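Local coordinates for protein 3-phosphoshikimate 1-carboxyvinyltransferase (Streptomyces sviceus, PDB 7M0O) that probably transfers the enolpyruvyl group of phosphoenolpyruvate to the 5-hydroxyl of shikimate-3-phosphate, releasing phosphate in the sixth step of the chorismate pathway, at residues A[283-297]-A[306-319]. Residues are numbered along the deposited sequence; the frame is centred on the assembly and turned at random.
Sequences LRGLTANMRDISDTM and FASAPVRIEDVANT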
loop_
_atom_site.group_PDB
_atom_site.type_symbol
_atom_site.label_atom_id
_atom_site.label_comp_id
_atom_site.label_asym_id
_atom_site.label_seq_id
_atom_site.Cartn_x
_atom_site.Cartn_y
_atom_site.Cartn_z
ATOM N N LEU A 283 20.248 15.560 -16.308
ATOM C CA LEU A 283 19.733 14.204 -16.087
ATOM C C LEU A 283 20.859 13.250 -16.457
ATOM O O LEU A 283 21.003 12.887 -17.626
ATOM C CB LEU A 283 18.480 13.936 -16.906
ATOM C CG LEU A 283 17.473 12.957 -16.295
ATOM C CD1 LEU A 283 16.862 13.509 -15.030
ATOM C CD2 LEU A 283 16.374 12.611 -17.293
ATOM N N ARG A 284 21.669 12.866 -15.476
ATOM C CA ARG A 284 22.892 12.125 -15.755
ATOM C C ARG A 284 22.653 10.624 -15.672
ATOM O O ARG A 284 22.008 10.132 -14.742
ATOM C CB ARG A 284 24.004 12.530 -14.782
ATOM C CG ARG A 284 24.323 14.009 -14.883
ATOM C CD ARG A 284 25.550 14.404 -14.076
ATOM N NE ARG A 284 25.402 14.085 -12.659
ATOM C CZ ARG A 284 24.986 14.938 -11.727
ATOM N NH1 ARG A 284 24.663 16.185 -12.051
ATOM N NH2 ARG A 284 24.883 14.536 -10.469
ATOM N N GLY A 285 23.221 9.890 -16.630
ATOM C CA GLY A 285 23.125 8.446 -16.584
ATOM C C GLY A 285 23.841 7.852 -15.385
ATOM O O GLY A 285 24.705 8.468 -14.757
ATOM N N LEU A 286 23.472 6.615 -15.068
ATOM C CA LEU A 286 23.991 5.947 -13.884
ATOM C C LEU A 286 23.616 4.476 -13.945
ATOM O O LEU A 286 22.808 4.049 -14.776
ATOM C CB LEU A 286 23.464 6.554 -12.578
ATOM C CG LEU A 286 21.988 6.945 -12.400
ATOM C CD1 LEU A 286 21.020 5.785 -12.547
ATOM C CD2 LEU A 286 21.779 7.640 -11.060
ATOM N N THR A 287 24.212 3.722 -13.033
ATOM C CA THR A 287 23.777 2.381 -12.680
ATOM C C THR A 287 23.062 2.449 -11.343
ATOM O O THR A 287 23.586 3.034 -10.392
ATOM C CB THR A 287 24.968 1.434 -12.582
ATOM O OG1 THR A 287 25.553 1.279 -13.876
ATOM C CG2 THR A 287 24.511 0.076 -12.052
ATOM N N ALA A 288 21.879 1.840 -11.260
ATOM C CA ALA A 288 21.090 1.867 -10.035
ATOM C C ALA A 288 20.657 0.450 -9.677
ATOM O O ALA A 288 20.037 -0.244 -10.491
ATOM C CB ALA A 288 19.871 2.784 -10.196
ATOM N N ASN A 289 20.991 0.019 -8.469
ATOM C CA ASN A 289 20.448 -1.225 -7.935
ATOM C C ASN A 289 19.066 -0.916 -7.377
ATOM O O ASN A 289 18.945 -0.192 -6.383
ATOM C CB ASN A 289 21.385 -1.781 -6.864
ATOM C CG ASN A 289 20.882 -3.073 -6.241
ATOM O OD1 ASN A 289 19.695 -3.227 -5.936
ATOM N ND2 ASN A 289 21.798 -4.006 -6.029
ATOM N N MET A 290 18.011 -1.447 -8.016
ATOM C CA MET A 290 16.646 -1.135 -7.595
ATOM C C MET A 290 15.925 -2.325 -6.958
ATOM O O MET A 290 14.693 -2.378 -6.956
ATOM C CB MET A 290 15.851 -0.572 -8.780
ATOM C CG MET A 290 16.430 0.760 -9.276
ATOM S SD MET A 290 15.443 1.643 -10.544
ATOM C CE MET A 290 14.215 2.497 -9.543
ATOM N N ARG A 291 16.683 -3.280 -6.394
ATOM C CA ARG A 291 16.072 -4.464 -5.772
ATOM C C ARG A 291 14.997 -4.091 -4.755
ATOM O O ARG A 291 13.900 -4.665 -4.752
ATOM C CB ARG A 291 17.140 -5.331 -5.102
ATOM C CG ARG A 291 16.539 -6.553 -4.402
ATOM C CD ARG A 291 17.613 -7.410 -3.762
ATOM N NE ARG A 291 18.640 -6.583 -3.136
ATOM C CZ ARG A 291 18.574 -6.119 -1.895
ATOM N NH1 ARG A 291 17.528 -6.407 -1.130
ATOM N NH2 ARG A 291 19.559 -5.368 -1.420
ATOM N N ASP A 292 15.297 -3.140 -3.874
ATOM C CA ASP A 292 14.406 -2.806 -2.773
ATOM C C ASP A 292 13.411 -1.700 -3.105
ATOM O O ASP A 292 12.581 -1.364 -2.250
ATOM C CB ASP A 292 15.231 -2.413 -1.545
ATOM C CG ASP A 292 16.006 -3.582 -0.985
ATOM O OD1 ASP A 292 15.479 -4.712 -1.078
ATOM O OD2 ASP A 292 17.125 -3.370 -0.469
ATOM N N ILE A 293 13.460 -1.132 -4.314
ATOM C CA ILE A 293 12.458 -0.164 -4.765
ATOM C C ILE A 293 11.947 -0.562 -6.151
ATOM O O ILE A 293 11.729 0.291 -7.017
ATOM C CB ILE A 293 13.013 1.280 -4.760
ATOM C CG1 ILE A 293 14.345 1.403 -5.517
ATOM C CG2 ILE A 293 13.186 1.781 -3.320
ATOM C CD1 ILE A 293 14.700 2.857 -5.836
ATOM N N SER A 294 11.717 -1.860 -6.370
ATOM C CA SER A 294 11.567 -2.355 -7.734
ATOM C C SER A 294 10.264 -1.928 -8.418
ATOM O O SER A 294 10.221 -1.909 -9.653
ATOM C CB SER A 294 11.686 -3.885 -7.757
ATOM O OG SER A 294 10.690 -4.496 -6.971
ATOM N N ASP A 295 9.207 -1.586 -7.669
ATOM C CA ASP A 295 7.996 -1.076 -8.315
ATOM C C ASP A 295 8.246 0.239 -9.063
ATOM O O ASP A 295 7.418 0.620 -9.905
ATOM C CB ASP A 295 6.886 -0.888 -7.285
ATOM C CG ASP A 295 6.248 -2.228 -6.846
ATOM O OD1 ASP A 295 6.474 -3.262 -7.506
ATOM O OD2 ASP A 295 5.514 -2.254 -5.839
ATOM N N THR A 296 9.340 0.948 -8.756
ATOM C CA THR A 296 9.707 2.175 -9.460
ATOM C C THR A 296 10.754 1.959 -10.542
ATOM O O THR A 296 11.138 2.928 -11.222
ATOM C CB THR A 296 10.200 3.270 -8.485
ATOM O OG1 THR A 296 11.464 2.918 -7.885
ATOM C CG2 THR A 296 9.161 3.531 -7.412
ATOM N N MET A 297 11.191 0.715 -10.764
ATOM C CA MET A 297 12.048 0.450 -11.916
ATOM C C MET A 297 11.448 0.970 -13.219
ATOM O O MET A 297 12.189 1.606 -13.991
ATOM C CB MET A 297 12.364 -1.053 -12.014
ATOM C CG MET A 297 13.162 -1.422 -13.280
ATOM S SD MET A 297 12.198 -1.602 -14.797
ATOM C CE MET A 297 11.204 -3.056 -14.416
ATOM N N PHE A 306 16.247 10.261 -22.005
ATOM C CA PHE A 306 16.699 11.645 -21.951
ATOM C C PHE A 306 17.956 11.833 -21.108
ATOM O O PHE A 306 18.407 12.969 -20.946
ATOM C CB PHE A 306 15.569 12.527 -21.416
ATOM C CG PHE A 306 14.233 12.203 -22.016
ATOM C CD1 PHE A 306 13.870 12.726 -23.246
ATOM C CD2 PHE A 306 13.352 11.350 -21.368
ATOM C CE1 PHE A 306 12.648 12.418 -23.812
ATOM C CE2 PHE A 306 12.127 11.039 -21.933
ATOM C CZ PHE A 306 11.785 11.575 -23.162
ATOM N N ALA A 307 18.547 10.755 -20.601
ATOM C CA ALA A 307 19.730 10.875 -19.754
ATOM C C ALA A 307 20.971 11.187 -20.593
ATOM O O ALA A 307 20.968 11.102 -21.825
ATOM C CB ALA A 307 19.945 9.599 -18.934
ATOM N N SER A 308 22.045 11.566 -19.895
ATOM C CA SER A 308 23.321 11.947 -20.503
ATOM C C SER A 308 24.185 10.762 -20.910
ATOM O O SER A 308 25.199 10.966 -21.587
ATOM C CB SER A 308 24.129 12.789 -19.518
ATOM O OG SER A 308 24.683 11.967 -18.494
ATOM N N ALA A 309 23.840 9.544 -20.474
ATOM C CA ALA A 309 24.665 8.348 -20.637
ATOM C C ALA A 309 23.780 7.138 -20.360
ATOM O O ALA A 309 22.652 7.320 -19.896
ATOM C CB ALA A 309 25.854 8.378 -19.672
ATOM N N PRO A 310 24.241 5.895 -20.589
ATOM C CA PRO A 310 23.377 4.736 -20.316
ATOM C C PRO A 310 22.830 4.720 -18.893
ATOM O O PRO A 310 23.489 5.138 -17.932
ATOM C CB PRO A 310 24.298 3.537 -20.564
ATOM C CG PRO A 310 25.247 4.034 -21.590
ATOM C CD PRO A 310 25.463 5.493 -21.307
ATOM N N VAL A 311 21.607 4.221 -18.773
ATOM C CA VAL A 311 20.972 3.978 -17.487
ATOM C C VAL A 311 20.886 2.468 -17.353
ATOM O O VAL A 311 20.209 1.806 -18.143
ATOM C CB VAL A 311 19.590 4.641 -17.388
ATOM C CG1 VAL A 311 18.909 4.230 -16.099
ATOM C CG2 VAL A 311 19.737 6.175 -17.457
ATOM N N ARG A 312 21.603 1.914 -16.391
ATOM C CA ARG A 312 21.587 0.476 -16.166
ATOM C C ARG A 312 20.915 0.191 -14.832
ATOM O O ARG A 312 21.401 0.639 -13.782
ATOM C CB ARG A 312 23.002 -0.095 -16.200
ATOM C CG ARG A 312 23.043 -1.619 -16.100
ATOM C CD ARG A 312 24.447 -2.145 -16.328
ATOM N NE ARG A 312 24.616 -3.555 -15.975
ATOM C CZ ARG A 312 24.708 -4.535 -16.868
ATOM N NH1 ARG A 312 24.644 -4.261 -18.163
ATOM N NH2 ARG A 312 24.885 -5.785 -16.465
ATOM N N ILE A 313 19.819 -0.567 -14.869
ATOM C CA ILE A 313 19.061 -0.927 -13.672
ATOM C C ILE A 313 19.378 -2.380 -13.330
ATOM O O ILE A 313 19.163 -3.273 -14.155
ATOM C CB ILE A 313 17.552 -0.711 -13.884
ATOM C CG1 ILE A 313 17.258 0.747 -14.248
ATOM C CG2 ILE A 313 16.760 -1.086 -12.625
ATOM C CD1 ILE A 313 15.766 0.993 -14.489
ATOM N N GLU A 314 19.904 -2.625 -12.122
ATOM C CA GLU A 314 20.443 -3.927 -11.761
ATOM C C GLU A 314 19.689 -4.516 -10.573
ATOM O O GLU A 314 19.042 -3.797 -9.802
ATOM C CB GLU A 314 21.944 -3.839 -11.407
ATOM C CG GLU A 314 22.828 -3.600 -12.605
ATOM C CD GLU A 314 24.301 -3.526 -12.263
ATOM O OE1 GLU A 314 24.648 -3.374 -11.070
ATOM O OE2 GLU A 314 25.112 -3.600 -13.206
ATOM N N ASP A 315 19.781 -5.849 -10.446
ATOM C CA ASP A 315 19.250 -6.592 -9.300
ATOM C C ASP A 315 17.720 -6.540 -9.253
ATOM O O ASP A 315 17.122 -6.456 -8.178
ATOM C CB ASP A 315 19.861 -6.085 -7.988
ATOM C CG ASP A 315 19.993 -7.177 -6.913
ATOM O OD1 ASP A 315 19.561 -8.340 -7.117
ATOM O OD2 ASP A 315 20.540 -6.854 -5.838
ATOM N N VAL A 316 17.078 -6.645 -10.422
ATOM C CA VAL A 316 15.628 -6.543 -10.503
ATOM C C VAL A 316 15.041 -7.820 -11.100
ATOM O O VAL A 316 14.108 -7.767 -11.905
ATOM C CB VAL A 316 15.192 -5.297 -11.306
ATOM C CG1 VAL A 316 15.376 -4.043 -10.451
ATOM C CG2 VAL A 316 15.980 -5.159 -12.634
ATOM N N ALA A 317 15.567 -8.979 -10.680
ATOM C CA ALA A 317 14.918 -10.244 -11.009
ATOM C C ALA A 317 13.446 -10.238 -10.626
ATOM O O ALA A 317 12.613 -10.817 -11.343
ATOM C CB ALA A 317 15.626 -11.408 -10.302
ATOM N N ASN A 318 13.111 -9.566 -9.521
ATOM C CA ASN A 318 11.744 -9.579 -9.004
ATOM C C ASN A 318 10.760 -8.942 -9.973
ATOM O O ASN A 318 9.573 -9.286 -9.960
ATOM C CB ASN A 318 11.675 -8.885 -7.629
ATOM C CG ASN A 318 12.513 -7.596 -7.553
ATOM O OD1 ASN A 318 12.833 -6.989 -8.572
ATOM N ND2 ASN A 318 12.874 -7.190 -6.335
ATOM N N THR A 319 11.220 -8.018 -10.822
ATOM C CA THR A 319 10.294 -7.371 -11.745
ATOM C C THR A 319 9.802 -8.311 -12.840
ATOM O O THR A 319 8.809 -7.992 -13.505
ATOM C CB THR A 319 10.925 -6.137 -12.405
ATOM O OG1 THR A 319 12.019 -6.519 -13.252
ATOM C CG2 THR A 319 11.446 -5.166 -11.341
#
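Asp315 OD2 sits at the edge of the Arg291 guanidinium, near its plane, in a weak salt bridge to NE (3.3 Å); the carboxylate is turned 60° from that plane. The same oxygen accepts Asn289 ND2 on its anti lone pair, while Asn289 OD1 closes an Asx turn onto Arg291 N. Beside Thr287, the extended Arg312 holds Glu314 at its guanidinium edge, in plane, by a salt bridge from NE to OE2; Trp347 adds a cation-pi contact and Glu349 pairs with NH1. Parallel strands 286-289 and 311-314 form a beta-alpha-beta crossover through helix 297-303, the Asp315 cluster lying at their C-terminal ends. Ala288 N donates to Arg312 O (2.8 Å), and Ala288 O accepts Glu314 N (2.9 Å). Toward the helices, Ile313 CG2 touches both Met290 SD and Met297 CG (each 3.7 Å). Asp295, the predicted proton acceptor, lies in a 3-10 turn; Asn318, predicted to bind shikimate-3-phosphate, follows strand 311-314. With chi1 at 42°, Asn318 sets OD1 3.4 Å from Ser294 CB and ND2 3.2 Å from Arg291 O, on a lone pair. An alanine here would probably leave Arg291 O without this donor and open a gap beside Ser294. Met297 CE rests 3.7 Å from Thr319 CB.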